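Toxin coregulated pilin (Vibrio cholerae, PDB 3HRV) forms the major subunit of the toxin-coregulated pilus, a type IV pilus essential for bacterial aggregation and colonization of the host small intestine. Local coordinates at residues T27-N32 with K78-G83; A100-V105 with T186-N191; F126-E131 with A154-S159; T145-A150 with P162-L167. All coordinates share one frame; numbering follows the deposited sequence.

Contact 1 (T27-N32 with K78-G83); sequences TKAAQN and KNPFTG
The F81 ring meets A29 obliquely, the methyl CB of A29 lying 3.7 Å from F81 CE1 and somewhat farther from CZ, while K78 O lies near the plane of the other flat group, the N32 amide, 12° out of it. These groups join the globular-domain part of the long N-terminal pilin helix, here 24-44, to the loop that leads from helix 74-77 into the sheet. The puckered ring of P80 packs on both A29 and K28. Its CD approaches A29 CB at 4.0 Å. K28 has CG anti to its backbone nitrogen (chi1 160°), which carries its chain obliquely across the proline, with K28 CD 3.8 Å from P80 CG, although the exact closeness of these two side chains is doubtful; beyond that the chain bends away and NZ forms a salt bridge with D75. The one hydrogen bond across the contact runs from N32 ND2 to K78 O, 2.9 Å and moderately bent (149°), tying the buried amide to a loop carbonyl. F81 also packs on V105 and L108 of strand 100-108, so the loop is wedged between helix and sheet. An Asx turn holds the loop in shape: N79 OD1 accepts the backbone F81 N at 2.8 Å, while N79 O receives both T82 N and G83 N.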
loop_
_atom_site.group_PDB
_atom_site.type_symbol
_atom_site.label_atom_id
_atom_site.label_comp_id
_atom_site.label_asym_id
_atom_site.label_seq_id
_atom_site.Cartn_x
_atom_site.Cartn_y
_atom_site.Cartn_z
ATOM N N THR A 27 -1.556 10.874 10.930
ATOM C CA THR A 27 -3.004 10.925 11.075
ATOM C C THR A 27 -3.643 11.115 9.702
ATOM O O THR A 27 -4.641 10.471 9.375
ATOM C CB THR A 27 -3.342 12.189 12.108
ATOM O OG1 THR A 27 -2.927 13.404 11.469
ATOM C CG2 THR A 27 -2.633 12.057 13.449
ATOM N N LYS A 28 -3.059 11.999 8.900
ATOM C CA LYS A 28 -3.571 12.263 7.560
ATOM C C LYS A 28 -3.371 11.051 6.655
ATOM O O LYS A 28 -4.238 10.716 5.851
ATOM C CB LYS A 28 -2.869 13.478 6.950
ATOM C CG LYS A 28 -2.956 13.558 5.433
ATOM C CD LYS A 28 -2.832 14.998 4.956
ATOM C CE LYS A 28 -3.226 15.985 6.048
ATOM N NZ LYS A 28 -3.870 17.212 5.503
ATOM N N ALA A 29 -2.158 10.360 6.860
ATOM C CA ALA A 29 -1.916 9.230 5.976
ATOM C C ALA A 29 -2.906 8.111 6.274
ATOM O O ALA A 29 -3.483 7.517 5.360
ATOM C CB ALA A 29 -0.494 8.728 6.153
ATOM N N ALA A 30 -3.313 7.926 7.465
ATOM C CA ALA A 30 -4.308 6.920 7.816
ATOM C C ALA A 30 -5.678 7.279 7.250
ATOM O O ALA A 30 -6.381 6.425 6.705
ATOM C CB ALA A 30 -4.386 6.771 9.331
ATOM N N GLN A 31 -6.057 8.547 7.373
ATOM C CA GLN A 31 -7.344 9.001 6.867
ATOM C C GLN A 31 -7.383 8.907 5.346
ATOM O O GLN A 31 -8.370 8.455 4.766
ATOM C CB GLN A 31 -7.602 10.446 7.295
ATOM C CG GLN A 31 -7.695 10.647 8.793
ATOM C CD GLN A 31 -7.740 12.114 9.172
ATOM O OE1 GLN A 31 -7.732 12.989 8.306
ATOM N NE2 GLN A 31 -7.783 12.390 10.469
ATOM N N ASN A 32 -6.303 9.337 4.702
ATOM C CA ASN A 32 -6.231 9.306 3.249
ATOM C C ASN A 32 -6.267 7.889 2.694
ATOM O O ASN A 32 -6.999 7.613 1.745
ATOM C CB ASN A 32 -4.967 10.018 2.766
ATOM C CG ASN A 32 -5.022 11.516 2.988
ATOM O OD1 ASN A 32 -5.997 12.043 3.525
ATOM N ND2 ASN A 32 -3.972 12.211 2.573
ATOM N N LYS A 78 -3.399 12.781 -1.427
ATOM C CA LYS A 78 -2.012 13.138 -1.182
ATOM C C LYS A 78 -1.239 12.270 -0.204
ATOM O O LYS A 78 -1.780 11.742 0.770
ATOM C CB LYS A 78 -1.927 14.590 -0.706
ATOM C CG LYS A 78 -2.341 15.612 -1.746
ATOM C CD LYS A 78 -1.232 16.622 -1.993
ATOM C CE LYS A 78 -1.773 17.884 -2.643
ATOM N NZ LYS A 78 -2.083 18.935 -1.637
ATOM N N ASN A 79 0.046 12.122 -0.500
ATOM C CA ASN A 79 0.973 11.399 0.348
ATOM C C ASN A 79 1.446 12.531 1.258
ATOM O O ASN A 79 2.142 13.438 0.808
ATOM C CB ASN A 79 2.138 10.870 -0.487
ATOM C CG ASN A 79 3.219 10.225 0.357
ATOM O OD1 ASN A 79 3.422 10.588 1.516
ATOM N ND2 ASN A 79 3.937 9.275 -0.230
ATOM N N PRO A 80 1.296 12.370 2.616
ATOM C CA PRO A 80 1.481 13.583 3.419
ATOM C C PRO A 80 2.936 13.960 3.689
ATOM O O PRO A 80 3.232 15.116 3.992
ATOM C CB PRO A 80 0.731 13.259 4.711
ATOM C CG PRO A 80 -0.308 12.275 4.273
ATOM C CD PRO A 80 0.478 11.388 3.344
ATOM N N PHE A 81 3.727 12.699 3.301
ATOM C CA PHE A 81 5.176 12.745 3.456
ATOM C C PHE A 81 5.947 13.379 2.245
ATOM O O PHE A 81 7.136 13.686 2.350
ATOM C CB PHE A 81 5.696 11.352 3.817
ATOM C CG PHE A 81 4.925 10.690 4.923
ATOM C CD1 PHE A 81 3.898 9.796 4.632
ATOM C CD2 PHE A 81 5.197 10.987 6.254
ATOM C CE1 PHE A 81 3.153 9.206 5.651
ATOM C CE2 PHE A 81 4.456 10.402 7.282
ATOM C CZ PHE A 81 3.431 9.509 6.979
ATOM N N THR A 82 5.276 13.397 1.109
ATOM C CA THR A 82 5.935 13.905 -0.090
ATOM C C THR A 82 5.207 15.112 -0.663
ATOM O O THR A 82 5.793 15.907 -1.389
ATOM C CB THR A 82 6.000 12.841 -1.195
ATOM O OG1 THR A 82 4.670 12.533 -1.629
ATOM C CG2 THR A 82 6.678 11.575 -0.686
ATOM N N GLY A 83 3.924 15.242 -0.351
ATOM C CA GLY A 83 3.162 16.361 -0.869
ATOM C C GLY A 83 2.623 16.080 -2.260
ATOM O O GLY A 83 1.964 16.926 -2.863
#

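Contact 2 (A100-V105 with T186-N191); sequences AFAITV and TVAFGN
Strands 100-105 and 186-191 are antiparallel neighbours at the heart of the pilin sheet, and F101, I103 and V105 pair with N191, F189 and V187 through backbone hydrogen bonds. Each of these pairs exchanges two bonds, six in all; the straightest, F189 N to I103 O, is 2.9 Å long. Weaker CA-H...O contacts fill the steps between, as from A102 CA to F189 O at 3.2 Å.

Apolar packing differs on the two faces. On that of A102, T104 and A188 the groups are small, with A102 CB 4.0 Å from A188 CB. On the other, V105 CG2 reaches the edge of the F189 ring, 4.0 Å from CE1, while V187 CG1, of the same strand as F189, lies over one ring face, offset toward the rim.

Flat groups meet where the start of 100-105 joins the end of 186-191. F101 CG lies between its backbone nitrogen and carbonyl carbon (chi1 71°), which swings the ring over the partner strand: N191 N lies over one face, and F101 CZ is 3.7 Å from N191 CB. The N191 amide runs beside the ring, and its ND2 bonds Q37.

Every residue here is buried. The six bonds satisfy the backbone groups that the strands turn to each other, and alternate residues bond strands 87-93 and 126-131, which suits a sheet core packed under helices 24-44 and 110-120.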
loop_
_atom_site.group_PDB
_atom_site.type_symbol
_atom_site.label_atom_id
_atom_site.label_comp_id
_atom_site.label_asym_id
_atom_site.label_seq_id
_atom_site.Cartn_x
_atom_site.Cartn_y
_atom_site.Cartn_z
ATOM N N ALA A 100 -6.859 -6.872 -8.093
ATOM C CA ALA A 100 -6.568 -6.241 -6.808
ATOM C C ALA A 100 -5.908 -4.896 -7.078
ATOM O O ALA A 100 -5.550 -4.590 -8.211
ATOM C CB ALA A 100 -5.635 -7.125 -5.979
ATOM N N PHE A 101 -5.762 -4.084 -6.037
ATOM C CA PHE A 101 -5.117 -2.787 -6.190
ATOM C C PHE A 101 -4.269 -2.509 -4.966
ATOM O O PHE A 101 -4.498 -3.074 -3.903
ATOM C CB PHE A 101 -6.160 -1.670 -6.359
ATOM C CG PHE A 101 -6.936 -1.366 -5.108
ATOM C CD1 PHE A 101 -6.507 -0.372 -4.233
ATOM C CD2 PHE A 101 -8.081 -2.091 -4.789
ATOM C CE1 PHE A 101 -7.205 -0.106 -3.060
ATOM C CE2 PHE A 101 -8.790 -1.833 -3.618
ATOM C CZ PHE A 101 -8.351 -0.839 -2.750
ATOM N N ALA A 102 -3.281 -1.639 -5.125
ATOM C CA ALA A 102 -2.414 -1.281 -4.014
ATOM C C ALA A 102 -2.154 0.219 -4.038
ATOM O O ALA A 102 -1.886 0.799 -5.091
ATOM C CB ALA A 102 -1.094 -2.043 -4.102
ATOM N N ILE A 103 -2.260 0.841 -2.872
ATOM C CA ILE A 103 -2.004 2.266 -2.748
ATOM C C ILE A 103 -0.559 2.370 -2.289
ATOM O O ILE A 103 -0.179 1.792 -1.266
ATOM C CB ILE A 103 -2.926 2.909 -1.703
ATOM C CG1 ILE A 103 -4.382 2.593 -2.042
ATOM C CG2 ILE A 103 -2.704 4.421 -1.674
ATOM C CD1 ILE A 103 -5.351 2.926 -0.943
ATOM N N THR A 104 0.249 3.096 -3.048
ATOM C CA THR A 104 1.653 3.229 -2.707
ATOM C C THR A 104 1.991 4.543 -2.016
ATOM O O THR A 104 1.644 5.622 -2.493
ATOM C CB THR A 104 2.541 3.057 -3.957
ATOM O OG1 THR A 104 2.168 4.015 -4.956
ATOM C CG2 THR A 104 2.373 1.651 -4.531
ATOM N N VAL A 105 2.668 4.423 -0.880
ATOM C CA VAL A 105 3.088 5.567 -0.085
ATOM C C VAL A 105 4.607 5.517 -0.040
ATOM O O VAL A 105 5.189 4.716 0.700
ATOM C CB VAL A 105 2.532 5.477 1.354
ATOM C CG1 VAL A 105 2.840 6.759 2.117
ATOM C CG2 VAL A 105 1.025 5.229 1.313
ATOM N N THR A 186 8.894 2.590 0.123
ATOM C CA THR A 186 7.571 2.775 -0.444
ATOM C C THR A 186 6.789 1.575 0.045
ATOM O O THR A 186 7.231 0.438 -0.105
ATOM C CB THR A 186 7.564 2.760 -1.983
ATOM O OG1 THR A 186 8.355 3.844 -2.485
ATOM C CG2 THR A 186 6.136 2.919 -2.497
ATOM N N VAL A 187 5.640 1.824 0.653
ATOM C CA VAL A 187 4.817 0.732 1.137
ATOM C C VAL A 187 3.565 0.651 0.284
ATOM O O VAL A 187 2.895 1.654 0.038
ATOM C CB VAL A 187 4.410 0.928 2.609
ATOM C CG1 VAL A 187 3.569 -0.255 3.074
ATOM C CG2 VAL A 187 5.653 1.067 3.477
ATOM N N ALA A 188 3.272 -0.552 -0.192
ATOM C CA ALA A 188 2.093 -0.778 -1.009
ATOM C C ALA A 188 1.041 -1.437 -0.129
ATOM O O ALA A 188 1.252 -2.537 0.382
ATOM C CB ALA A 188 2.436 -1.683 -2.184
ATOM N N PHE A 189 -0.077 -0.745 0.072
ATOM C CA PHE A 189 -1.172 -1.264 0.878
ATOM C C PHE A 189 -2.222 -1.749 -0.104
ATOM O O PHE A 189 -2.814 -0.958 -0.840
ATOM C CB PHE A 189 -1.735 -0.163 1.780
ATOM C CG PHE A 189 -0.752 0.338 2.801
ATOM C CD1 PHE A 189 0.054 1.442 2.533
ATOM C CD2 PHE A 189 -0.614 -0.312 4.023
ATOM C CE1 PHE A 189 0.985 1.893 3.472
ATOM C CE2 PHE A 189 0.313 0.126 4.969
ATOM C CZ PHE A 189 1.114 1.232 4.690
ATOM N N GLY A 190 -2.445 -3.057 -0.130
ATOM C CA GLY A 190 -3.393 -3.590 -1.085
ATOM C C GLY A 190 -4.673 -4.186 -0.552
ATOM O O GLY A 190 -4.753 -4.636 0.594
ATOM N N ASN A 191 -5.683 -4.171 -1.410
ATOM C CA ASN A 191 -6.978 -4.739 -1.087
ATOM C C ASN A 191 -7.564 -5.279 -2.387
ATOM O O ASN A 191 -7.004 -5.065 -3.467
ATOM C CB ASN A 191 -7.906 -3.682 -0.487
ATOM C CG ASN A 191 -8.925 -4.283 0.459
ATOM O OD1 ASN A 191 -9.166 -5.488 0.437
ATOM N ND2 ASN A 191 -9.531 -3.445 1.292
#

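Contact 3 (F126-E131 with A154-S159)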
loop_
_atom_site.group_PDB
_atom_site.type_symbol
_atom_site.label_atom_id
_atom_site.label_comp_id
_atom_site.label_asym_id
_atom_site.label_seq_id
_atom_site.Cartn_x
_atom_site.Cartn_y
_atom_site.Cartn_z
ATOM N N PHE A 126 -3.145 -6.860 2.384
ATOM C CA PHE A 126 -1.879 -7.001 1.662
ATOM C C PHE A 126 -0.935 -5.827 1.953
ATOM O O PHE A 126 -1.342 -4.668 1.877
ATOM C CB PHE A 126 -2.174 -7.061 0.158
ATOM C CG PHE A 126 -0.961 -7.266 -0.709
ATOM C CD1 PHE A 126 -0.517 -8.548 -1.021
ATOM C CD2 PHE A 126 -0.283 -6.173 -1.248
ATOM C CE1 PHE A 126 0.584 -8.740 -1.862
ATOM C CE2 PHE A 126 0.817 -6.354 -2.088
ATOM C CZ PHE A 126 1.250 -7.641 -2.396
ATOM N N ILE A 127 0.312 -6.132 2.296
ATOM C CA ILE A 127 1.312 -5.102 2.573
ATOM C C ILE A 127 2.645 -5.521 1.970
ATOM O O ILE A 127 3.139 -6.616 2.239
ATOM C CB ILE A 127 1.514 -4.886 4.084
ATOM C CG1 ILE A 127 0.187 -4.503 4.741
ATOM C CG2 ILE A 127 2.551 -3.787 4.310
ATOM C CD1 ILE A 127 0.275 -4.324 6.246
ATOM N N ASN A 128 3.223 -4.645 1.156
ATOM C CA ASN A 128 4.498 -4.918 0.500
ATOM C C ASN A 128 5.425 -3.728 0.739
ATOM O O ASN A 128 5.136 -2.614 0.300
ATOM C CB ASN A 128 4.272 -5.114 -1.005
ATOM C CG ASN A 128 5.506 -5.627 -1.725
ATOM O OD1 ASN A 128 6.633 -5.364 -1.313
ATOM N ND2 ASN A 128 5.296 -6.345 -2.824
ATOM N N VAL A 129 6.531 -3.970 1.441
ATOM C CA VAL A 129 7.501 -2.917 1.752
ATOM C C VAL A 129 8.685 -3.011 0.801
ATOM O O VAL A 129 9.363 -4.034 0.745
ATOM C CB VAL A 129 8.013 -3.047 3.202
ATOM C CG1 VAL A 129 9.014 -1.939 3.503
ATOM C CG2 VAL A 129 6.839 -2.985 4.171
ATOM N N LYS A 130 8.943 -1.934 0.071
ATOM C CA LYS A 130 10.021 -1.925 -0.909
ATOM C C LYS A 130 10.984 -0.758 -0.740
ATOM O O LYS A 130 10.614 0.293 -0.226
ATOM C CB LYS A 130 9.400 -1.873 -2.308
ATOM C CG LYS A 130 10.379 -1.897 -3.462
ATOM C CD LYS A 130 9.644 -1.746 -4.786
ATOM C CE LYS A 130 10.600 -1.823 -5.961
ATOM N NZ LYS A 130 11.299 -3.137 -6.004
ATOM N N GLU A 131 12.222 -0.967 -1.182
ATOM C CA GLU A 131 13.220 0.096 -1.206
ATOM C C GLU A 131 13.218 0.817 -2.550
ATOM O O GLU A 131 13.691 0.280 -3.553
ATOM C CB GLU A 131 14.611 -0.478 -0.927
ATOM C CG GLU A 131 14.870 -0.794 0.537
ATOM C CD GLU A 131 15.891 -1.898 0.725
ATOM O OE1 GLU A 131 16.910 -1.659 1.407
ATOM O OE2 GLU A 131 15.675 -3.005 0.188
ATOM N N ALA A 154 10.826 -7.148 4.813
ATOM C CA ALA A 154 10.904 -6.581 3.471
ATOM C C ALA A 154 10.017 -7.364 2.511
ATOM O O ALA A 154 9.720 -8.539 2.743
ATOM C CB ALA A 154 12.349 -6.605 2.984
ATOM N N GLY A 155 9.608 -6.711 1.427
ATOM C CA GLY A 155 8.752 -7.362 0.457
ATOM C C GLY A 155 7.358 -7.555 1.018
ATOM O O GLY A 155 6.892 -6.758 1.836
ATOM N N VAL A 156 6.685 -8.612 0.582
ATOM C CA VAL A 156 5.344 -8.896 1.063
ATOM C C VAL A 156 5.435 -9.388 2.503
ATOM O O VAL A 156 5.997 -10.451 2.770
ATOM C CB VAL A 156 4.658 -9.962 0.183
ATOM C CG1 VAL A 156 3.283 -10.292 0.732
ATOM C CG2 VAL A 156 4.548 -9.450 -1.244
ATOM N N ILE A 157 4.896 -8.601 3.431
ATOM C CA ILE A 157 4.929 -8.969 4.842
ATOM C C ILE A 157 3.533 -9.265 5.378
ATOM O O ILE A 157 3.354 -9.508 6.568
ATOM C CB ILE A 157 5.594 -7.866 5.704
ATOM C CG1 ILE A 157 4.804 -6.562 5.603
ATOM C CG2 ILE A 157 7.034 -7.662 5.253
ATOM C CD1 ILE A 157 5.329 -5.465 6.528
ATOM N N LYS A 158 2.548 -9.235 4.487
ATOM C CA LYS A 158 1.168 -9.541 4.849
ATOM C C LYS A 158 0.381 -9.829 3.576
ATOM O O LYS A 158 0.437 -9.060 2.621
ATOM C CB LYS A 158 0.516 -8.371 5.603
ATOM C CG LYS A 158 -0.873 -8.698 6.150
ATOM C CD LYS A 158 -1.530 -7.499 6.829
ATOM C CE LYS A 158 -2.949 -7.836 7.274
ATOM N NZ LYS A 158 -3.630 -6.687 7.940
ATOM N N SER A 159 -0.333 -10.953 3.559
ATOM C CA SER A 159 -1.145 -11.333 2.403
ATOM C C SER A 159 -2.090 -12.452 2.823
ATOM O O SER A 159 -1.917 -13.052 3.885
ATOM C CB SER A 159 -0.264 -11.817 1.250
ATOM O OG SER A 159 0.052 -13.191 1.391
#
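V129 and G155 exchange two short backbone hydrogen bonds, G155 N to V129 O and V129 N to G155 O, each 2.8 Å. They anchor one end of an antiparallel pairing in which strand 155-158, an outermost strand of the sheet within the chain, lies beside strand 126-131. Farther along, a classic beta bulge interrupts the register. I127 faces both I157 and K158: its O accepts I157 N, while its N donates to K158 O, each bond 2.9 Å. The carbonyl of I127 is also approached by V156 CA in a CA-H...O contact.

Side chains spread around the bulge. I127 CG2 meets I157 CG1 at 3.8 Å, and I127 CD1 lies against CD of the extended K158 chain. With CG1 of I157 lodged between its backbone nitrogen and carbonyl carbon (chi1 61°), CD1 is brought back to V129 CG2, 3.7 Å away. At the bulge I157 also touches V117 of helix 110-120. On the face of N128 and V156, the F126 side chain crosses V156 at about a right angle, its CZ 3.9 Å from V156 CG2. The N128 amide leans over the G155-V156 peptide, with ND2 3.6 Å from V156 CG2 and bonded to L140 O.

K158 combines two chemistries: its methylenes cover I127, while its NZ donates to the carbonyl oxygens of F124 and G121 in the loop just after helix 110-120. One lysine thus serves both the apolar packing of the bulge and the hydrogen bonding of that loop.

Contact 4 (T145-A150 with P162-L167)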
loop_
_atom_site.group_PDB
_atom_site.type_symbol
_atom_site.label_atom_id
_atom_site.label_comp_id
_atom_site.label_asym_id
_atom_site.label_seq_id
_atom_site.Cartn_x
_atom_site.Cartn_y
_atom_site.Cartn_z
ATOM N N THR A 145 -1.296 -15.057 -4.262
ATOM C CA THR A 145 -0.264 -16.089 -4.276
ATOM C C THR A 145 1.100 -15.686 -3.715
ATOM O O THR A 145 1.970 -16.539 -3.533
ATOM C CB THR A 145 -0.078 -16.674 -5.696
ATOM O OG1 THR A 145 0.355 -15.646 -6.593
ATOM C CG2 THR A 145 -1.387 -17.261 -6.198
ATOM N N SER A 146 1.300 -14.402 -3.441
ATOM C CA SER A 146 2.572 -13.966 -2.868
ATOM C C SER A 146 2.545 -14.285 -1.377
ATOM O O SER A 146 1.750 -13.719 -0.627
ATOM C CB SER A 146 2.788 -12.461 -3.073
ATOM O OG SER A 146 3.136 -12.168 -4.415
ATOM N N VAL A 147 3.414 -15.199 -0.952
ATOM C CA VAL A 147 3.476 -15.602 0.447
ATOM C C VAL A 147 4.261 -14.604 1.289
ATOM O O VAL A 147 5.412 -14.287 0.992
ATOM C CB VAL A 147 4.116 -16.996 0.590
ATOM C CG1 VAL A 147 4.209 -17.382 2.059
ATOM C CG2 VAL A 147 3.288 -18.019 -0.173
ATOM N N ALA A 148 3.626 -14.118 2.350
ATOM C CA ALA A 148 4.251 -13.148 3.236
ATOM C C ALA A 148 5.262 -13.771 4.190
ATOM O O ALA A 148 5.098 -14.908 4.636
ATOM C CB ALA A 148 3.182 -12.422 4.033
ATOM N N ASP A 149 6.309 -13.009 4.487
ATOM C CA ASP A 149 7.346 -13.435 5.418
ATOM C C ASP A 149 7.791 -12.187 6.171
ATOM O O ASP A 149 8.831 -11.599 5.874
ATOM C CB ASP A 149 8.539 -14.046 4.684
ATOM C CG ASP A 149 9.482 -14.780 5.625
ATOM O OD1 ASP A 149 9.396 -14.546 6.850
ATOM O OD2 ASP A 149 10.310 -15.582 5.144
ATOM N N ALA A 150 6.979 -11.784 7.141
ATOM C CA ALA A 150 7.258 -10.596 7.934
ATOM C C ALA A 150 8.583 -10.673 8.683
ATOM O O ALA A 150 9.114 -9.654 9.115
ATOM C CB ALA A 150 6.118 -10.350 8.913
ATOM N N PRO A 162 -2.535 -18.768 1.830
ATOM C CA PRO A 162 -1.850 -19.912 2.438
ATOM C C PRO A 162 -0.198 -19.844 2.315
ATOM O O PRO A 162 0.286 -20.177 1.081
ATOM C CB PRO A 162 -1.905 -20.961 1.336
ATOM C CG PRO A 162 -3.230 -20.695 0.721
ATOM C CD PRO A 162 -3.250 -19.183 0.610
ATOM N N GLY A 163 0.056 -20.249 3.661
ATOM C CA GLY A 163 1.313 -20.317 4.233
ATOM C C GLY A 163 1.975 -18.939 4.545
ATOM O O GLY A 163 3.189 -19.011 4.727
ATOM N N SER A 164 1.348 -17.900 4.473
ATOM C CA SER A 164 2.060 -16.654 4.714
ATOM C C SER A 164 2.245 -16.369 6.203
ATOM O O SER A 164 1.356 -16.631 7.018
ATOM C CB SER A 164 1.365 -15.433 4.114
ATOM O OG SER A 164 1.505 -15.418 2.706
ATOM N N ALA A 165 3.417 -15.847 6.548
ATOM C CA ALA A 165 3.739 -15.485 7.924
ATOM C C ALA A 165 3.538 -13.976 7.990
ATOM O O ALA A 165 4.467 -13.205 7.754
ATOM C CB ALA A 165 5.181 -15.850 8.239
ATOM N N ASN A 166 2.313 -13.567 8.303
ATOM C CA ASN A 166 1.971 -12.151 8.365
ATOM C C ASN A 166 2.533 -11.403 9.562
ATOM O O ASN A 166 2.750 -11.976 10.630
ATOM C CB ASN A 166 0.452 -11.977 8.318
ATOM C CG ASN A 166 -0.147 -12.481 7.019
ATOM O OD1 ASN A 166 0.451 -12.331 5.953
ATOM N ND2 ASN A 166 -1.334 -13.070 7.099
ATOM N N LEU A 167 2.758 -10.108 9.361
ATOM C CA LEU A 167 3.289 -9.239 10.398
ATOM C C LEU A 167 2.554 -9.448 11.716
ATOM O O LEU A 167 1.335 -9.285 11.798
ATOM C CB LEU A 167 3.173 -7.774 9.965
ATOM C CG LEU A 167 3.662 -6.722 10.968
ATOM C CD1 LEU A 167 5.155 -6.899 11.217
ATOM C CD2 LEU A 167 3.365 -5.327 10.431
#
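A148 is the tight centre of this pairing of two loop segments, which run in roughly the same direction with their end-to-end lines 33° apart. Its CB packs 3.5 Å from S164 CB and 3.3 Å from N166 OD1, an oxygen that also accepts S159 N. On the backbone, A165 N bonds A148 O at 2.7 Å, and A150 N reaches A165 O at 3.0 Å almost straight (175°). Together they form a lone beta bridge around D149 and A165. The buried A150 continues the close packing, its CB 3.4 Å from L167 CA. S164 OG adds a bond from A148 N, although the modelled 2.5 Å is so short that its exact length is doubtful. Torsion places that hydroxyl: OG lies anti to the S164 carbonyl carbon (chi1 -73°), facing the V147-A148 peptide, and it bonds S159 OG as well.

The solvent side is looser. V147 is exposed, and the approach of its CG1 to G163 O is doubtful in detail, since the model is distorted around P162 and G163. Those two residues are exposed too, and G163 takes a positive phi.

Both segments lie in sequence between C113 and C179, which form a disulfide. They lie against strand 155-158, with D149 bonded by backbone to V156 and L167 to I157, while A150 and L167 both touch H174 of helix 172-177.

From the N terminus, contact 1 comes first, closing a mostly helical loop of 45 residues that returns the chain to helix 24-44, just before the sheet begins. Contact 2 then opens in series and closes only with the last strand, so its loop encloses contacts 3 and 4. Contact 3 brings strand 155-158 back to strand 126-131, itself bonded to strand 185-191 through G190 N and A188 N. Contact 4 crosses contact 3, since its segments alternate with those of the latter, and S159 joins the two by bonding S146. N79 packs against V105, linking contacts 1 and 2 and tying together helix 24-44, the sheet and the loops between C113 and C179.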